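Local coordinates for peptide ABC transporter, peptide-binding protein (Enterococcus faecalis, PDB 3O6P) that probably binds peptides for uptake by an ABC transporter, this chain being a fragment of a longer solute-binding protein, at residues Y161-S166 with D207-A212; G180-A185 with E213-G218. One frame throughout, in Å; residues are numbered along the deposited sequence.

How the contacts relate
Contacts 1 and 2 use adjoining parts of helix 202-218: its residues 207-212 meet the turn at 161-166 (contact 1), and residues 213-218 meet the loop 180-185 (contact 2). The two centres lie about 13 Å apart. Along the chain the four segments alternate. Helix 185-195 borders both, with Phe187 touching Ala212 of contact 1 as well as Thr215 and Ile216 of contact 2. Contact 2 is nearer the centre of the chain, about 9 Å from it against about 15 Å. Neither contact supplies a residue to the sodium site at Gln123, Leu126 and Val129.

Contact 1: residues Y161-S166 with D207-A212; sequences YADPSS and DDMLNA
Asp163 meets Met209, present here as selenomethionine, at a single carboxylate oxygen: OD2 lies 3.8 Å from Met209 SE, and the two side chains cross at about a right angle. That oxygen is already engaged. With chi1 at -165°, CG stands beside the carbonyl carbon and opposite the backbone N, which lets the carboxylate fold over the turn that leads into helix 165-168. There OD2 accepts a capping bond of 3.0 Å from Ser165 N, arriving from above the carboxylate plane. Ser165 OG meets the same oxygen on its anti side, 21° out of that plane, at 2.5 Å, a length too short to be read closely. Arg205, one turn before Met209, adds a salt bridge to OD2, which probably favours the ionised form.

Pro164 points its CB toward the helix, 4.1 Å from Met209 SE, while its CD stands 4.2 Å from Met209 CE, making this the apolar part of the meeting. Ser165 completes the contact: its backbone N is 3.8 Å from Met209 SE. In this fragment of a family 5 solute-binding protein, a helix-capping Asp-Ser turn thus packs against the side of helix 202-218 through one selenomethionine.

Phe68 of helix 68-72 touches both Pro164 and Met209. Leu168 of helix 165-168 and Ala194 of helix 185-195 also touch Met209, placing this side chain among three shorter helices.

Contact 2: residues G180-A185 with E213-G218; sequences GRYNNA and EKTIMG
Thr215 presents its methyl to the side-chain amide of Asn184. Thr215 CG2 is 3.6 Å from Asn184 OD1 and 3.7 Å from Asn184 ND2, with CG scarcely farther, so the methyl meets the amide as a whole and favours neither polar end. The hydroxyl is turned elsewhere: OG1 sits beside the backbone N (chi1 -61°) and bonds to Asn211 O one turn back, spending its polarity within the helix. The amide is likewise occupied. Asn184 is the N-cap of helix 185-195, its OD1 accepting from Phe187 N, and its ND2 donates to Asp219 OD2. In this fragment of a family 5 solute-binding protein, which probably binds peptides, the N-capped start of helix 185-195 lies against the last turns of helix 202-218.

Ile216, one residue on, takes the tyrosine. Its outer branch approaches the Tyr182 ring obliquely, with Ile216 CG1 3.7 Å from Tyr182 CE2 and Ile216 CD1 4.0 Å from Tyr182 CD2. The phenol end reaches past this branch to the backbone, where Tyr182 OH lies 3.6 Å from Ile216 CA. Such reach follows from a ring set anti to its backbone N (chi1 173°). The hydroxyl bonds to Asp219 OD1, so the two oxygens of one carboxylate, just past the segment, tie Tyr182 and Asn184 to the C-terminal end of helix 202-218. Over the centre of one ring face stands Asn184 N, while Phe187, Phe171 and Val222 also pack on Ile216.

Contact 1: residues Y161-S166 with D207-A212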
ATOM      1  N   TYR A 161       5.944  14.340  11.900  1.00 43.88           N
ATOM      2  CA  TYR A 161       5.115  14.385  13.116  1.00 47.15           C
ATOM      3  C   TYR A 161       4.051  13.297  13.118  1.00 46.59           C
ATOM      4  O   TYR A 161       3.556  12.870  12.058  1.00 47.22           O
ATOM      5  CB  TYR A 161       4.481  15.765  13.337  1.00 48.31           C
ATOM      6  CG  TYR A 161       5.508  16.822  13.663  1.00 53.56           C
ATOM      7  CD1 TYR A 161       5.919  17.048  14.982  1.00 56.50           C
ATOM      8  CD2 TYR A 161       6.097  17.576  12.647  1.00 56.28           C
ATOM      9  CE1 TYR A 161       6.878  18.016  15.283  1.00 59.70           C
ATOM     10  CE2 TYR A 161       7.052  18.535  12.931  1.00 59.30           C
ATOM     11  CZ  TYR A 161       7.440  18.754  14.248  1.00 60.88           C
ATOM     12  OH  TYR A 161       8.391  19.713  14.522  1.00 63.60           O
ATOM     13  N   ALA A 162       3.695  12.850  14.318  1.00 45.53           N
ATOM     14  CA  ALA A 162       2.845  11.664  14.489  1.00 43.57           C
ATOM     15  C   ALA A 162       1.370  11.859  14.101  1.00 40.90           C
ATOM     16  O   ALA A 162       0.466  11.501  14.866  1.00 41.62           O
ATOM     17  CB  ALA A 162       2.964  11.144  15.933  1.00 44.27           C
ATOM     18  N   ASP A 163       1.117  12.431  12.929  1.00 37.31           N
ATOM     19  CA  ASP A 163      -0.259  12.572  12.476  1.00 33.49           C
ATOM     20  C   ASP A 163      -0.633  11.623  11.319  1.00 29.30           C
ATOM     21  O   ASP A 163       0.090  11.537  10.328  1.00 28.93           O
ATOM     22  CB  ASP A 163      -0.594  14.008  12.103  1.00 34.58           C
ATOM     23  CG  ASP A 163      -2.083  14.220  11.987  1.00 35.55           C
ATOM     24  OD1 ASP A 163      -2.766  14.413  13.037  1.00 38.15           O
ATOM     25  OD2 ASP A 163      -2.569  14.167  10.851  1.00 33.24           O
ATOM     26  N   PRO A 164      -1.793  10.952  11.425  1.00 25.38           N
ATOM     27  CA  PRO A 164      -2.166   9.992  10.391  1.00 22.29           C
ATOM     28  C   PRO A 164      -2.285  10.624   9.001  1.00 20.56           C
ATOM     29  O   PRO A 164      -2.023   9.959   8.016  1.00 18.87           O
ATOM     30  CB  PRO A 164      -3.528   9.462  10.873  1.00 22.11           C
ATOM     31  CG  PRO A 164      -3.515   9.712  12.341  1.00 22.81           C
ATOM     32  CD  PRO A 164      -2.825  11.028  12.474  1.00 25.12           C
ATOM     33  N   SER A 165      -2.630  11.915   8.925  1.00 20.66           N
ATOM     34  CA  SER A 165      -2.782  12.562   7.626  1.00 20.63           C
ATOM     35  C   SER A 165      -1.457  12.613   6.863  1.00 19.86           C
ATOM     36  O   SER A 165      -1.476  12.713   5.644  1.00 18.83           O
ATOM     37  CB  SER A 165      -3.330  13.980   7.778  1.00 20.81           C
ATOM     38  OG  SER A 165      -2.389  14.804   8.432  1.00 24.15           O
ATOM     39  N   SER A 166      -0.328  12.563   7.573  1.00 20.11           N
ATOM     40  CA  SER A 166       0.986  12.550   6.925  1.00 19.92           C
ATOM     41  C   SER A 166       1.048  11.399   5.926  1.00 18.62           C
ATOM     42  O   SER A 166       1.615  11.539   4.846  1.00 18.88           O
ATOM     43  CB  SER A 166       2.087  12.401   7.962  1.00 21.44           C
ATOM     44  OG  SER A 166       3.364  12.430   7.364  1.00 25.11           O
ATOM     45  N   ASP A 207     -12.486  11.031  12.781  0.50 18.35           N
ATOM     46  CA  ASP A 207     -13.349  10.084  12.098  0.50 18.37           C
ATOM     47  C   ASP A 207     -13.131  10.119  10.574  0.50 17.69           C
ATOM     48  O   ASP A 207     -13.187   9.082   9.915  0.50 17.10           O
ATOM     49  CB  ASP A 207     -14.816  10.302  12.483  0.50 18.78           C
ATOM     50  CG  ASP A 207     -15.155   9.762  13.877  0.50 20.60           C
ATOM     51  OD1 ASP A 207     -14.329   9.060  14.499  0.50 22.32           O
ATOM     52  OD2 ASP A 207     -16.264  10.055  14.369  0.50 23.95           O
ATOM     53  N   ASP A 208     -12.876  11.307  10.019  1.00 17.24           N
ATOM     54  CA  ASP A 208     -12.538  11.426   8.588  1.00 16.90           C
ATOM     55  C   ASP A 208     -11.246  10.658   8.255  1.00 15.87           C
ATOM     56  O   ASP A 208     -11.168   9.927   7.248  1.00 15.86           O
ATOM     57  CB  ASP A 208     -12.392  12.894   8.196  1.00 17.77           C
ATOM     58  CG  ASP A 208     -13.732  13.584   8.013  1.00 20.75           C
ATOM     59  OD1 ASP A 208     -14.705  12.907   7.601  1.00 24.08           O
ATOM     60  OD2 ASP A 208     -13.799  14.809   8.234  1.00 23.90           O
HETATM   61  N   MSE A 209     -10.242  10.787   9.116  1.00 15.30           N
HETATM   62  CA  MSE A 209      -8.981  10.093   8.864  1.00 14.77           C
HETATM   63  C   MSE A 209      -9.147   8.582   8.995  1.00 14.45           C
HETATM   64  O   MSE A 209      -8.605   7.826   8.176  1.00 13.99           O
HETATM   65  CB  MSE A 209      -7.878  10.600   9.778  1.00 14.68           C
HETATM   66  CG  MSE A 209      -7.520  12.077   9.474  1.00 16.18           C
HETATM   67 SE   MSE A 209      -6.010  12.690  10.482  0.75 19.09          SE
HETATM   68  CE  MSE A 209      -6.735  12.513  12.273  1.00 21.50           C
ATOM     69  N   LEU A 210      -9.898   8.132  10.011  1.00 14.81           N
ATOM     70  CA  LEU A 210     -10.208   6.689  10.141  1.00 13.97           C
ATOM     71  C   LEU A 210     -10.922   6.148   8.903  1.00 13.89           C
ATOM     72  O   LEU A 210     -10.592   5.063   8.402  1.00 13.35           O
ATOM     73  CB  LEU A 210     -11.090   6.428  11.363  1.00 14.97           C
ATOM     74  CG  LEU A 210     -10.399   6.471  12.721  1.00 15.81           C
ATOM     75  CD1 LEU A 210     -11.493   6.370  13.785  1.00 17.40           C
ATOM     76  CD2 LEU A 210      -9.426   5.313  12.851  1.00 16.43           C
ATOM     77  N   ASN A 211     -11.906   6.905   8.418  1.00 13.48           N
ATOM     78  CA  ASN A 211     -12.608   6.522   7.214  1.00 13.47           C
ATOM     79  C   ASN A 211     -11.716   6.477   5.974  1.00 13.38           C
ATOM     80  O   ASN A 211     -11.886   5.579   5.125  1.00 12.90           O
ATOM     81  CB  ASN A 211     -13.851   7.397   6.996  1.00 14.28           C
ATOM     82  CG  ASN A 211     -15.020   6.952   7.847  1.00 16.78           C
ATOM     83  OD1 ASN A 211     -15.278   5.757   7.970  1.00 19.88           O
ATOM     84  ND2 ASN A 211     -15.747   7.918   8.431  1.00 18.53           N
ATOM     85  N   ALA A 212     -10.767   7.413   5.891  1.00 13.11           N
ATOM     86  CA  ALA A 212      -9.775   7.395   4.809  1.00 12.29           C
ATOM     87  C   ALA A 212      -8.940   6.120   4.859  1.00 12.52           C
ATOM     88  O   ALA A 212      -8.815   5.399   3.853  1.00 12.35           O
ATOM     89  CB  ALA A 212      -8.872   8.622   4.861  1.00 13.24           C
TER

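Contact 2: residues G180-A185 with E213-G218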
ATOM      1  N   GLY A 180       1.238   5.812  -8.157  1.00 15.67           N
ATOM      2  CA  GLY A 180       0.388   4.886  -8.932  1.00 15.29           C
ATOM      3  C   GLY A 180      -0.907   5.542  -9.395  1.00 15.13           C
ATOM      4  O   GLY A 180      -1.667   4.953 -10.163  1.00 15.80           O
ATOM      5  N   ARG A 181      -1.154   6.771  -8.947  0.50 14.58           N
ATOM      6  CA  ARG A 181      -2.393   7.492  -9.265  0.50 14.88           C
ATOM      7  C   ARG A 181      -3.641   6.715  -8.867  0.50 14.85           C
ATOM      8  O   ARG A 181      -4.587   6.553  -9.652  0.50 16.01           O
ATOM      9  CB  ARG A 181      -2.447   7.931 -10.738  0.50 14.83           C
ATOM     10  CG  ARG A 181      -1.239   8.775 -11.179  0.50 15.92           C
ATOM     11  CD  ARG A 181      -1.098  10.067 -10.414  0.50 15.51           C
ATOM     12  NE  ARG A 181      -0.140  10.933 -11.083  0.50 17.47           N
ATOM     13  CZ  ARG A 181       1.102  11.179 -10.683  0.50 17.67           C
ATOM     14  NH1 ARG A 181       1.572  10.648  -9.571  0.50 17.27           N
ATOM     15  NH2 ARG A 181       1.870  11.988 -11.412  0.50 18.94           N
ATOM     16  N   TYR A 182      -3.613   6.203  -7.643  1.00 14.44           N
ATOM     17  CA  TYR A 182      -4.804   5.698  -6.992  1.00 13.73           C
ATOM     18  C   TYR A 182      -5.822   6.828  -7.018  1.00 14.15           C
ATOM     19  O   TYR A 182      -5.488   7.999  -6.788  1.00 14.28           O
ATOM     20  CB  TYR A 182      -4.482   5.365  -5.547  1.00 13.53           C
ATOM     21  CG  TYR A 182      -5.676   4.975  -4.704  1.00 11.64           C
ATOM     22  CD1 TYR A 182      -6.389   3.799  -4.980  1.00 12.58           C
ATOM     23  CD2 TYR A 182      -6.065   5.758  -3.599  1.00 12.39           C
ATOM     24  CE1 TYR A 182      -7.464   3.412  -4.179  1.00 12.04           C
ATOM     25  CE2 TYR A 182      -7.146   5.377  -2.772  1.00 13.03           C
ATOM     26  CZ  TYR A 182      -7.824   4.190  -3.065  1.00 13.17           C
ATOM     27  OH  TYR A 182      -8.888   3.789  -2.293  1.00 14.06           O
ATOM     28  N   ASN A 183      -7.061   6.476  -7.324  1.00 14.48           N
ATOM     29  CA  ASN A 183      -8.109   7.472  -7.457  1.00 15.44           C
ATOM     30  C   ASN A 183      -9.437   6.903  -6.975  1.00 15.68           C
ATOM     31  O   ASN A 183     -10.163   6.214  -7.717  1.00 17.28           O
ATOM     32  CB  ASN A 183      -8.211   7.979  -8.908  1.00 15.78           C
ATOM     33  CG  ASN A 183      -9.163   9.180  -9.048  1.00 18.76           C
ATOM     34  OD1 ASN A 183     -10.034   9.407  -8.219  1.00 20.24           O
ATOM     35  ND2 ASN A 183      -8.993   9.935 -10.107  1.00 24.11           N
ATOM     36  N   ASN A 184      -9.741   7.191  -5.719  1.00 14.50           N
ATOM     37  CA  ASN A 184     -10.977   6.763  -5.106  1.00 14.23           C
ATOM     38  C   ASN A 184     -11.647   8.022  -4.566  1.00 15.19           C
ATOM     39  O   ASN A 184     -11.099   8.722  -3.698  1.00 14.15           O
ATOM     40  CB  ASN A 184     -10.658   5.748  -3.990  1.00 14.64           C
ATOM     41  CG  ASN A 184     -11.906   5.250  -3.260  1.00 14.56           C
ATOM     42  OD1 ASN A 184     -12.667   6.034  -2.735  1.00 17.55           O
ATOM     43  ND2 ASN A 184     -12.087   3.933  -3.203  1.00 14.88           N
ATOM     44  N   ALA A 185     -12.825   8.309  -5.111  1.00 16.08           N
ATOM     45  CA  ALA A 185     -13.581   9.519  -4.763  1.00 17.36           C
ATOM     46  C   ALA A 185     -13.915   9.628  -3.266  1.00 17.65           C
ATOM     47  O   ALA A 185     -13.855  10.736  -2.692  1.00 18.43           O
ATOM     48  CB  ALA A 185     -14.841   9.646  -5.630  1.00 17.81           C
ATOM     49  N   GLU A 213      -8.394   5.812   6.037  1.00 11.51           N
ATOM     50  CA  GLU A 213      -7.604   4.564   6.189  1.00 11.26           C
ATOM     51  C   GLU A 213      -8.444   3.354   5.783  1.00 11.01           C
ATOM     52  O   GLU A 213      -7.977   2.503   5.041  1.00 10.74           O
ATOM     53  CB  GLU A 213      -7.128   4.420   7.652  1.00 12.23           C
ATOM     54  CG  GLU A 213      -6.531   3.047   8.027  1.00 12.22           C
ATOM     55  CD  GLU A 213      -5.051   2.838   7.671  1.00 13.42           C
ATOM     56  OE1 GLU A 213      -4.330   3.797   7.320  1.00 14.03           O
ATOM     57  OE2 GLU A 213      -4.600   1.674   7.777  1.00 14.57           O
ATOM     58  N   LYS A 214      -9.662   3.256   6.298  1.00 10.70           N
ATOM     59  CA  LYS A 214     -10.509   2.080   6.006  1.00 11.25           C
ATOM     60  C   LYS A 214     -10.866   2.032   4.528  1.00 11.72           C
ATOM     61  O   LYS A 214     -11.078   0.949   3.969  1.00 12.87           O
ATOM     62  CB  LYS A 214     -11.764   2.055   6.872  1.00 12.17           C
ATOM     63  CG  LYS A 214     -11.446   1.855   8.361  1.00 12.82           C
ATOM     64  CD  LYS A 214     -12.646   1.541   9.204  1.00 20.81           C
ATOM     65  CE  LYS A 214     -13.494   2.698   9.511  1.00 20.63           C
ATOM     66  NZ  LYS A 214     -14.569   2.245  10.513  1.00 22.52           N
ATOM     67  N   THR A 215     -10.943   3.196   3.882  1.00 10.60           N
ATOM     68  CA  THR A 215     -11.297   3.197   2.452  1.00 11.58           C
ATOM     69  C   THR A 215     -10.149   2.652   1.589  1.00 10.98           C
ATOM     70  O   THR A 215     -10.352   1.751   0.776  1.00 12.24           O
ATOM     71  CB  THR A 215     -11.671   4.605   1.987  1.00 11.26           C
ATOM     72  OG1 THR A 215     -12.820   5.050   2.738  1.00 13.41           O
ATOM     73  CG2 THR A 215     -12.019   4.611   0.484  1.00 13.34           C
ATOM     74  N   ILE A 216      -8.951   3.174   1.787  1.00 10.86           N
ATOM     75  CA  ILE A 216      -7.812   2.715   0.975  1.00  9.97           C
ATOM     76  C   ILE A 216      -7.432   1.273   1.289  1.00 10.42           C
ATOM     77  O   ILE A 216      -7.048   0.532   0.391  1.00 10.73           O
ATOM     78  CB  ILE A 216      -6.605   3.683   1.035  1.00  9.64           C
ATOM     79  CG1 ILE A 216      -5.582   3.328  -0.055  1.00 10.64           C
ATOM     80  CG2 ILE A 216      -6.003   3.755   2.443  1.00 10.56           C
ATOM     81  CD1 ILE A 216      -4.510   4.396  -0.228  1.00  9.93           C
HETATM   82  N   MSE A 217      -7.592   0.848   2.549  1.00  9.70           N
HETATM   83  CA  MSE A 217      -7.340  -0.567   2.850  1.00 10.39           C
HETATM   84  C   MSE A 217      -8.444  -1.456   2.325  1.00 11.09           C
HETATM   85  O   MSE A 217      -8.195  -2.614   1.935  1.00 12.08           O
HETATM   86  CB  MSE A 217      -7.114  -0.758   4.344  1.00 10.28           C
HETATM   87  CG  MSE A 217      -5.768  -0.156   4.766  1.00 11.42           C
HETATM   88 SE   MSE A 217      -4.194  -1.002   3.975  0.75 11.64          SE
HETATM   89  CE  MSE A 217      -3.921   0.173   2.451  1.00 13.40           C
ATOM     90  N   GLY A 218      -9.665  -0.904   2.267  1.00 11.74           N
ATOM     91  CA  GLY A 218     -10.825  -1.684   1.797  1.00 12.42           C
ATOM     92  C   GLY A 218     -10.785  -1.993   0.311  1.00 13.17           C
ATOM     93  O   GLY A 218     -11.318  -3.011  -0.115  1.00 14.05           O
TER